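Local structure of acyl-CoA hydrolase (Bacillus halodurans, 1VPM) at residues S99-V104 with E153-R158; G44-Y49 with D84-E89. The protein probably hydrolyses the thioester bond of long-chain fatty acyl-CoAs, as a hotdog-fold thioesterase that binds coenzyme A. All coordinates share one frame; numbering follows the deposited sequence.

Interaction 1: residues S99-V104 with E153-R158. With COA (coenzyme A), chain D.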
loop_
_atom_site.group_PDB
_atom_site.type_symbol
_atom_site.label_atom_id
_atom_site.label_comp_id
_atom_site.label_asym_id
_atom_site.label_seq_id
_atom_site.Cartn_x
_atom_site.Cartn_y
_atom_site.Cartn_z
ATOM N N SER A 99 -15.806 -26.361 -8.742
ATOM C CA SER A 99 -14.374 -26.007 -8.803
ATOM C C SER A 99 -13.917 -25.821 -10.237
ATOM O O SER A 99 -14.490 -26.368 -11.190
ATOM C CB SER A 99 -13.541 -27.075 -8.072
ATOM O OG SER A 99 -13.534 -28.306 -8.765
HETATM N N MSE A 100 -12.896 -24.973 -10.387
HETATM C CA MSE A 100 -12.281 -24.673 -11.653
HETATM C C MSE A 100 -10.781 -24.781 -11.500
HETATM O O MSE A 100 -10.207 -24.232 -10.553
HETATM C CB MSE A 100 -12.605 -23.250 -12.022
HETATM C CG MSE A 100 -14.049 -23.009 -12.312
HETATM SE SE MSE A 100 -14.561 -21.091 -12.179
HETATM C CE MSE A 100 -14.681 -20.867 -10.235
ATOM N N GLU A 101 -10.139 -25.504 -12.405
ATOM C CA GLU A 101 -8.704 -25.404 -12.516
ATOM C C GLU A 101 -8.359 -24.176 -13.362
ATOM O O GLU A 101 -8.934 -23.952 -14.442
ATOM C CB GLU A 101 -8.119 -26.662 -13.189
ATOM C CG GLU A 101 -6.615 -26.627 -13.232
ATOM C CD GLU A 101 -6.029 -27.855 -13.946
ATOM O OE1 GLU A 101 -6.298 -28.024 -15.173
ATOM O OE2 GLU A 101 -5.380 -28.666 -13.257
ATOM N N VAL A 102 -7.451 -23.376 -12.831
ATOM C CA VAL A 102 -6.950 -22.187 -13.503
ATOM C C VAL A 102 -5.437 -22.356 -13.753
ATOM O O VAL A 102 -4.664 -22.688 -12.845
ATOM C CB VAL A 102 -7.255 -20.898 -12.732
ATOM C CG1 VAL A 102 -6.660 -19.695 -13.455
ATOM C CG2 VAL A 102 -8.756 -20.724 -12.529
ATOM N N TYR A 103 -5.061 -22.255 -15.008
ATOM C CA TYR A 103 -3.643 -22.205 -15.406
ATOM C C TYR A 103 -3.207 -20.753 -15.500
ATOM O O TYR A 103 -3.897 -19.907 -16.090
ATOM C CB TYR A 103 -3.465 -22.937 -16.755
ATOM C CG TYR A 103 -2.136 -22.659 -17.434
ATOM C CD1 TYR A 103 -0.987 -23.332 -17.059
ATOM C CD2 TYR A 103 -2.034 -21.680 -18.438
ATOM C CE1 TYR A 103 0.245 -23.066 -17.700
ATOM C CE2 TYR A 103 -0.838 -21.433 -19.088
ATOM C CZ TYR A 103 0.298 -22.074 -18.703
ATOM O OH TYR A 103 1.447 -21.776 -19.382
ATOM N N VAL A 104 -2.044 -20.463 -14.929
ATOM C CA VAL A 104 -1.434 -19.163 -14.999
ATOM C C VAL A 104 0.006 -19.292 -15.488
ATOM O O VAL A 104 0.760 -20.042 -14.952
ATOM C CB VAL A 104 -1.478 -18.434 -13.640
ATOM C CG1 VAL A 104 -0.853 -17.064 -13.743
ATOM C CG2 VAL A 104 -2.916 -18.260 -13.139
ATOM N N GLU A 153 -7.500 -32.357 -21.360
ATOM C CA GLU A 153 -7.340 -33.807 -21.377
ATOM C C GLU A 153 -6.572 -34.302 -20.147
ATOM O O GLU A 153 -6.842 -35.432 -19.633
ATOM C CB GLU A 153 -6.576 -34.260 -22.624
ATOM C CG GLU A 153 -7.390 -34.251 -23.914
ATOM N N THR A 154 -5.623 -33.502 -19.684
ATOM C CA THR A 154 -4.707 -33.880 -18.616
ATOM C C THR A 154 -5.150 -33.414 -17.235
ATOM O O THR A 154 -4.508 -33.764 -16.253
ATOM C CB THR A 154 -3.255 -33.395 -18.902
ATOM O OG1 THR A 154 -3.248 -31.988 -19.208
ATOM C CG2 THR A 154 -2.672 -34.236 -20.071
ATOM N N ALA A 155 -6.265 -32.681 -17.148
ATOM C CA ALA A 155 -6.734 -32.100 -15.904
ATOM C C ALA A 155 -7.225 -33.195 -14.915
ATOM O O ALA A 155 -6.908 -33.094 -13.731
ATOM C CB ALA A 155 -7.824 -31.133 -16.172
ATOM N N PRO A 156 -7.990 -34.199 -15.382
ATOM C CA PRO A 156 -8.421 -35.237 -14.421
ATOM C C PRO A 156 -7.293 -35.894 -13.618
ATOM O O PRO A 156 -7.424 -36.082 -12.402
ATOM C CB PRO A 156 -9.153 -36.240 -15.332
ATOM C CG PRO A 156 -9.751 -35.329 -16.372
ATOM C CD PRO A 156 -8.571 -34.487 -16.716
ATOM N N ALA A 157 -6.173 -36.198 -14.271
ATOM C CA ALA A 157 -5.012 -36.732 -13.566
ATOM C C ALA A 157 -4.478 -35.772 -12.499
ATOM O O ALA A 157 -4.062 -36.205 -11.432
ATOM C CB ALA A 157 -3.939 -37.031 -14.528
ATOM N N ARG A 158 -4.439 -34.475 -12.798
ATOM C CA ARG A 158 -3.970 -33.497 -11.846
ATOM C C ARG A 158 -4.905 -33.399 -10.666
ATOM O O ARG A 158 -4.447 -33.207 -9.537
ATOM C CB ARG A 158 -3.788 -32.113 -12.506
ATOM C CG ARG A 158 -2.569 -32.066 -13.436
ATOM C CD ARG A 158 -2.277 -30.665 -13.903
ATOM N NE ARG A 158 -3.347 -30.088 -14.688
ATOM C CZ ARG A 158 -3.474 -30.232 -15.988
ATOM N NH1 ARG A 158 -2.560 -30.880 -16.667
ATOM N NH2 ARG A 158 -4.494 -29.704 -16.606
HETATM N N1A COA D . -7.469 -28.556 -3.703
HETATM C C2A COA D . -8.183 -28.718 -4.855
HETATM N N3A COA D . -9.584 -28.822 -4.790
HETATM C C4A COA D . -10.218 -28.747 -3.584
HETATM C C5A COA D . -9.488 -28.592 -2.393
HETATM C C6A COA D . -8.093 -28.502 -2.446
HETATM N N6A COA D . -7.389 -28.502 -1.300
HETATM N N7A COA D . -10.379 -28.579 -1.354
HETATM C C8A COA D . -11.636 -28.713 -1.862
HETATM N N9A COA D . -11.544 -28.824 -3.228
HETATM C C1B COA D . -12.655 -28.794 -4.159
HETATM C C2B COA D . -13.496 -30.042 -4.007
HETATM O O2B COA D . -12.894 -31.129 -4.660
HETATM C C3B COA D . -14.803 -29.589 -4.637
HETATM O O3B COA D . -14.699 -29.887 -6.018
HETATM P P3B COA D . -15.944 -30.182 -6.971
HETATM O O7A COA D . -16.151 -31.642 -7.016
HETATM O O8A COA D . -15.734 -29.727 -8.359
HETATM O O9A COA D . -17.099 -29.386 -6.438
HETATM C C4B COA D . -14.847 -28.091 -4.298
HETATM O O4B COA D . -13.548 -27.774 -3.792
HETATM C C5B COA D . -15.864 -27.722 -3.214
HETATM O O5B COA D . -15.567 -28.490 -2.049
HETATM P P1A COA D . -16.687 -29.322 -1.192
HETATM O O1A COA D . -16.063 -30.615 -0.708
HETATM O O2A COA D . -17.971 -29.504 -1.975
HETATM O O3A COA D . -17.081 -28.371 0.050
HETATM P P2A COA D . -16.110 -27.772 1.199
HETATM O O4A COA D . -15.158 -28.856 1.680
HETATM O O5A COA D . -17.027 -27.171 2.252
HETATM O O6A COA D . -15.286 -26.550 0.511
HETATM C CBP COA D . -13.250 -25.311 0.324
HETATM C CCP COA D . -13.923 -26.670 0.136
HETATM C CDP COA D . -11.952 -25.261 -0.488
HETATM C CEP COA D . -14.232 -24.251 -0.220
HETATM C CAP COA D . -12.962 -25.088 1.837
HETATM O OAP COA D . -12.147 -26.078 2.454
HETATM C C9P COA D . -12.376 -23.705 2.052
HETATM O O9P COA D . -13.292 -22.635 2.098
HETATM N N8P COA D . -11.054 -23.508 2.168
HETATM C C7P COA D . -10.614 -22.140 2.363
HETATM C C6P COA D . -10.601 -21.361 1.044
HETATM C C5P COA D . -10.058 -19.962 1.255
HETATM O O5P COA D . -10.701 -19.175 1.981
HETATM N N4P COA D . -8.900 -19.648 0.667
HETATM C C3P COA D . -8.347 -18.323 0.761
HETATM C C2P COA D . -7.222 -18.101 1.774
HETATM S S1P COA D . -7.322 -18.812 3.472
HETATM O O HOH W 1 -7.549 -30.559 -12.659
#
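Glu101 reaches from strand 99-109 to helix 146-166 and meets Arg158 in a two-pronged salt bridge. From CB, CG lies anti to the backbone N (chi1 -176°) and the chain stays extended to CD, which carries the carboxylate across to the helix. There OE1 takes Arg158 NH2 at 2.9 Å, while OE2 receives Arg158 NE at 2.9 Å. Both bonds are nearly straight and come in on the syn sides, tilted out of the carboxylate plane. The carboxylate oxygens lie close to the guanidinium plane, although the two flat groups are turned 28° against each other. OE1 also touches Ala155 CB at 3.6 Å, and a water joins OE2, weakly, to Ala155 O. Thr93 of the adjacent strand 85-95 hydrogen-bonds to OE1, and Arg162, further along helix 146-166, makes a second salt bridge to OE2. Arg158 is steadied from its own helix, since its NH1 bonds to Thr154 OG1 at 2.9 Å, and Phe123 gives it a cation-pi partner. A leucine in place of Arg158 would probably take away the paired donors that meet both carboxylate oxygens, leaving OE1 and OE2 to Thr93 and Arg162 and Thr154 OG1 without its bond from NH1. With two arginines on one buried carboxylate, Glu101 is probably held ionised, fastening the C-terminal helix to the sheet two residues from Ser99, whose OG binds coenzyme A O8A, a 3'-phosphate oxygen, at 2.7 Å.

Interaction 2: residues G44-Y49 with D84-E89; sequences GKVLAY and DALELE
This is an apolar helix-on-sheet contact in the core of the hotdog fold, where the long helix 43-62 lies against the antiparallel sheet that wraps it. Tyr49, Leu86 and Leu88 carry most of it, and Val46 joins from one turn earlier on the helix. The two axes are 10.5 Å apart at their closest, and their N-to-C directions differ by 36°. Leu86 sends CD1 to the edge of the Tyr49 ring, near its plane, so the methyl meets CD2 at 3.7 Å and CE2 at 3.9 Å instead of lying over a face. The same methyl touches Val46 CG2 at 4.1 Å and so fills the step between two residues of neighbouring helical turns. Leu88, two residues along the strand, works nearer the helix backbone: its CD2 reaches the carbonyl carbon C of Tyr49 at 3.6 Å and Tyr49 CB at 3.8 Å. The ring of Tyr49 stands where chi1 of -63° sets CG anti to the carbonyl carbon, with Lys45 O above one face toward the rim. A weak hydrogen bond of 3.1 Å from Lys45 NZ to Tyr49 OH adds a polar touch at the far end of the ring. Around the contact, Val106 of strand 99-109 flanks both leucines, Ile50 and Ile53 of the same helix continue the packing on Leu88, Arg28 of strand 24-29 borders Tyr49, and Leu47, turned away from the strand, packs on Leu47 of the second subunit.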
loop_
_atom_site.group_PDB
_atom_site.type_symbol
_atom_site.label_atom_id
_atom_site.label_comp_id
_atom_site.label_asym_id
_atom_site.label_seq_id
_atom_site.Cartn_x
_atom_site.Cartn_y
_atom_site.Cartn_z
ATOM N N GLY A 44 6.886 -14.066 -3.058
ATOM C CA GLY A 44 5.542 -13.791 -2.568
ATOM C C GLY A 44 4.751 -12.784 -3.376
ATOM O O GLY A 44 3.519 -12.892 -3.460
ATOM N N LYS A 45 5.406 -11.789 -3.945
ATOM C CA LYS A 45 4.697 -10.824 -4.773
ATOM C C LYS A 45 4.187 -11.529 -6.032
ATOM O O LYS A 45 3.068 -11.309 -6.467
ATOM C CB LYS A 45 5.626 -9.662 -5.178
ATOM C CG LYS A 45 5.874 -8.639 -4.105
ATOM C CD LYS A 45 4.577 -7.884 -3.787
ATOM C CE LYS A 45 3.798 -7.454 -5.048
ATOM N NZ LYS A 45 2.926 -6.232 -4.783
ATOM N N VAL A 46 5.026 -12.384 -6.616
ATOM C CA VAL A 46 4.656 -13.142 -7.798
ATOM C C VAL A 46 3.484 -14.099 -7.507
ATOM O O VAL A 46 2.452 -14.106 -8.219
ATOM C CB VAL A 46 5.831 -13.905 -8.415
ATOM C CG1 VAL A 46 5.330 -14.580 -9.633
ATOM C CG2 VAL A 46 7.004 -12.986 -8.771
ATOM N N LEU A 47 3.557 -14.762 -6.361
ATOM C CA LEU A 47 2.433 -15.540 -5.927
ATOM C C LEU A 47 1.140 -14.751 -5.726
ATOM O O LEU A 47 0.050 -15.275 -6.135
ATOM C CB LEU A 47 2.789 -16.330 -4.622
ATOM C CG LEU A 47 3.934 -17.339 -4.743
ATOM C CD1 LEU A 47 4.314 -17.874 -3.379
ATOM C CD2 LEU A 47 3.643 -18.454 -5.695
ATOM N N ALA A 48 1.252 -13.569 -5.145
ATOM C CA ALA A 48 0.097 -12.671 -4.906
ATOM C C ALA A 48 -0.552 -12.345 -6.263
ATOM O O ALA A 48 -1.795 -12.396 -6.436
ATOM C CB ALA A 48 0.491 -11.359 -4.192
ATOM N N TYR A 49 0.289 -12.003 -7.225
ATOM C CA TYR A 49 -0.204 -11.648 -8.576
ATOM C C TYR A 49 -0.817 -12.819 -9.307
ATOM O O TYR A 49 -1.850 -12.662 -9.997
ATOM C CB TYR A 49 0.893 -11.061 -9.430
ATOM C CG TYR A 49 1.489 -9.777 -8.954
ATOM C CD1 TYR A 49 0.755 -8.855 -8.235
ATOM C CD2 TYR A 49 2.796 -9.448 -9.346
ATOM C CE1 TYR A 49 1.329 -7.649 -7.857
ATOM C CE2 TYR A 49 3.341 -8.245 -9.016
ATOM C CZ TYR A 49 2.623 -7.378 -8.244
ATOM O OH TYR A 49 3.177 -6.178 -7.900
ATOM N N ASP A 84 11.553 -3.841 -14.572
ATOM C CA ASP A 84 11.002 -4.853 -15.441
ATOM C C ASP A 84 9.527 -4.875 -15.290
ATOM O O ASP A 84 8.941 -4.335 -14.340
ATOM C CB ASP A 84 11.472 -6.267 -15.097
ATOM C CG ASP A 84 12.891 -6.525 -15.423
ATOM O OD1 ASP A 84 13.493 -5.681 -16.135
ATOM O OD2 ASP A 84 13.387 -7.612 -14.991
ATOM N N ALA A 85 8.897 -5.543 -16.239
ATOM C CA ALA A 85 7.465 -5.691 -16.111
ATOM C C ALA A 85 7.205 -7.182 -16.032
ATOM O O ALA A 85 7.859 -8.012 -16.717
ATOM C CB ALA A 85 6.761 -5.149 -17.273
ATOM N N LEU A 86 6.223 -7.523 -15.230
ATOM C CA LEU A 86 5.722 -8.867 -15.163
ATOM C C LEU A 86 4.433 -8.954 -15.922
ATOM O O LEU A 86 3.543 -8.151 -15.702
ATOM C CB LEU A 86 5.435 -9.279 -13.735
ATOM C CG LEU A 86 6.499 -9.702 -12.758
ATOM C CD1 LEU A 86 5.766 -10.120 -11.446
ATOM C CD2 LEU A 86 7.277 -10.900 -13.286
ATOM N N GLU A 87 4.320 -9.976 -16.760
ATOM C CA GLU A 87 3.160 -10.236 -17.595
ATOM C C GLU A 87 2.543 -11.576 -17.122
ATOM O O GLU A 87 3.218 -12.562 -17.143
ATOM C CB GLU A 87 3.598 -10.397 -19.037
ATOM C CG GLU A 87 4.486 -9.243 -19.555
ATOM C CD GLU A 87 5.077 -9.509 -20.979
ATOM O OE1 GLU A 87 5.071 -10.700 -21.451
ATOM O OE2 GLU A 87 5.535 -8.504 -21.595
ATOM N N LEU A 88 1.268 -11.547 -16.814
ATOM C CA LEU A 88 0.568 -12.719 -16.371
ATOM C C LEU A 88 -0.621 -13.001 -17.289
ATOM O O LEU A 88 -1.290 -12.029 -17.747
ATOM C CB LEU A 88 0.063 -12.530 -14.933
ATOM C CG LEU A 88 1.105 -12.316 -13.802
ATOM C CD1 LEU A 88 1.189 -10.819 -13.478
ATOM C CD2 LEU A 88 0.708 -13.089 -12.591
ATOM N N GLU A 89 -0.889 -14.298 -17.475
ATOM C CA GLU A 89 -2.059 -14.726 -18.241
ATOM C C GLU A 89 -2.671 -15.935 -17.584
ATOM O O GLU A 89 -1.956 -16.862 -17.263
ATOM C CB GLU A 89 -1.658 -15.064 -19.682
ATOM C CG GLU A 89 -2.836 -15.481 -20.559
ATOM C CD GLU A 89 -2.430 -15.946 -21.943
ATOM O OE1 GLU A 89 -1.234 -16.099 -22.260
ATOM O OE2 GLU A 89 -3.337 -16.145 -22.754
#

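Interactions 1 and 2 pin different helices onto one antiparallel sheet, with centres 21 Å apart and on opposite sides of the chain's centre. Their strands, 85-95 and 99-109, follow each other in sequence and pair side by side, and the segments touch where Val104 CG1 packs on Glu89 O at 3.7 Å. Interaction 1 is polar and interaction 2 apolar, yet both have a residue at coenzyme A: Ser99 in segment 99-104 and Val46 in interaction 2. Ser99 binds the ligand directly, and the side chain of Arg158 is about 5 Å from that of Lys159, another CoA-binding residue. The side chain of Val46 lies about 4 Å from a bound coenzyme A.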